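Enoyl-CoA hydratase/carnithine racemase (Magnetospirillum magneticum, PDB 4NEK) belongs to the enoyl-CoA hydratase/isomerase (crotonase) family and probably acts on the double bond of enoyl-CoA thioesters, perhaps as a delta(3)-delta(2)-enoyl-CoA isomerase. Local coordinates at the interface of chains A and B. Residues are numbered along the deposited sequence; one frame, centred on the assembly and turned at random. Chains: chain A/B, Enoyl-CoA hydratase/carnithine racemase.

The interface of chains A and B. Residues chain A 215-216, 218-219; chain B 84, 88, 112, 137-138, 141.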
# COMPACT_ATOMS: atom_id res chain seq x y z
N ILE A 215 23.01 -10.56 -18.09
CA ILE A 215 22.53 -9.33 -18.61
C ILE A 215 23.12 -9.01 -19.98
O ILE A 215 22.40 -8.54 -20.85
CB ILE A 215 22.74 -8.18 -17.56
CG1 ILE A 215 21.93 -6.93 -17.94
CG2 ILE A 215 24.20 -7.82 -17.43
CD1 ILE A 215 20.43 -7.21 -18.02
N MSE A 216 24.42 -9.26 -20.19
CA MSE A 216 25.05 -8.92 -21.46
C MSE A 216 24.43 -9.75 -22.55
O MSE A 216 24.21 -9.26 -23.65
CB MSE A 216 26.55 -9.09 -21.45
CG MSE A 216 27.25 -8.26 -20.39
SE MSE A 216 27.03 -6.29 -20.52
CE MSE A 216 27.42 -5.61 -18.73
N ARG A 218 21.32 -10.76 -22.67
CA ARG A 218 20.02 -10.21 -22.95
C ARG A 218 20.15 -8.96 -23.79
O ARG A 218 19.35 -8.71 -24.68
CB ARG A 218 19.24 -9.94 -21.65
CG ARG A 218 17.87 -9.27 -21.85
CD ARG A 218 16.99 -10.07 -22.83
NE ARG A 218 16.65 -11.36 -22.27
CZ ARG A 218 15.47 -11.69 -21.73
NH1 ARG A 218 14.46 -10.83 -21.70
NH2 ARG A 218 15.32 -12.89 -21.20
N LEU A 219 21.16 -8.15 -23.50
CA LEU A 219 21.38 -6.92 -24.29
C LEU A 219 21.62 -7.25 -25.75
O LEU A 219 21.05 -6.64 -26.65
CB LEU A 219 22.56 -6.14 -23.77
CG LEU A 219 22.32 -5.49 -22.41
CD1 LEU A 219 23.59 -4.82 -21.89
CD2 LEU A 219 21.20 -4.48 -22.50
N ILE B 84 25.05 1.83 -22.44
CA ILE B 84 24.24 0.89 -21.67
C ILE B 84 25.11 -0.22 -21.09
O ILE B 84 25.02 -0.52 -19.91
CB ILE B 84 23.16 0.25 -22.57
CG1 ILE B 84 22.13 1.33 -23.01
CG2 ILE B 84 22.44 -0.86 -21.83
CD1 ILE B 84 21.38 1.00 -24.31
N ALA B 88 25.50 -1.15 -17.16
CA ALA B 88 25.11 -2.48 -16.76
C ALA B 88 26.30 -3.25 -16.19
O ALA B 88 26.14 -3.96 -15.23
CB ALA B 88 24.54 -3.23 -17.92
N HIS B 112 19.61 -0.73 -13.76
CA HIS B 112 21.02 -0.96 -13.57
C HIS B 112 21.61 -0.06 -12.49
O HIS B 112 22.77 -0.22 -12.16
CB HIS B 112 21.75 -0.74 -14.87
CG HIS B 112 21.18 -1.53 -15.99
ND1 HIS B 112 21.27 -2.90 -16.04
CD2 HIS B 112 20.42 -1.15 -17.05
CE1 HIS B 112 20.62 -3.34 -17.10
NE2 HIS B 112 20.09 -2.30 -17.72
N ALA B 137 18.02 -2.03 -23.41
CA ALA B 137 18.68 -1.92 -22.12
C ALA B 137 18.28 -3.01 -21.13
O ALA B 137 18.47 -2.83 -19.91
CB ALA B 137 18.47 -0.54 -21.53
N GLY B 138 17.84 -4.17 -21.65
CA GLY B 138 17.51 -5.31 -20.80
C GLY B 138 16.16 -5.19 -20.13
O GLY B 138 15.84 -6.00 -19.28
N GLN B 141 13.73 -7.99 -19.63
CA GLN B 141 14.01 -8.88 -18.51
C GLN B 141 13.79 -8.18 -17.15
O GLN B 141 13.21 -8.76 -16.23
CB GLN B 141 15.46 -9.35 -18.64
CG GLN B 141 15.96 -10.27 -17.56
CD GLN B 141 17.27 -10.94 -17.99
OE1 GLN B 141 17.33 -11.66 -18.99
NE2 GLN B 141 18.31 -10.73 -17.21
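A:Ile215 meets the imidazole of B:His112 at the rim of the ring, its CG1 branch 3.9 Å from B:His112 CE1 and its terminal CD1 lying in the ring plane. CG1 stands anti to the backbone N (chi1 -165°), which carries the ethyl arm outward between B:His112 and the amide of B:Gln141. The ring is probably held in this orientation by a nearly straight hydrogen bond of 2.8 Å within its own chain, from B:His112 NE2 to the carbonyl O of B:Ala137, which lies in the imidazole plane but is tilted from the plane of the carbonyl. B:Ala88 CB rests over one ring face, toward its rim, and the same alanine receives the methyl CE of selenomethionine A:Met216.

One turn on from A:Ile215, A:Leu219 lays CD2 against the peptide joining B:Ala137 to B:Gly138, 3.5 Å from B:Gly138 N, while both its methyls also approach B:Ile84 CG2. On the other flank A:Arg218, bent at chi2 and chi3, curls along the side chain of B:Gln141, with NH1 beside its CB and NE and NH2 by its amide oxygen. B:Gln141 OE1 lies 3.0 Å above the guanidinium plane of A:Arg218, toward its rim, with the two planes 82° apart, and 3.2 Å from A:Arg218 NH2; this is packing over a face, not a hydrogen bond. An alanine in place of A:Arg218 would probably leave the B:Gln141 amide without its guanidinium cover and freer to turn.

The patch is thus chiefly apolar. The first turn of helix 215-230 of chain A presses into chain B between the end of helix 79-88, the short 3-10 helix 110-112, the loop leading into helix 139-147 and that helix's first turn, part of a contact between two of the six copies in the deposited assembly, which may be biological but is not proven so by the coordinates.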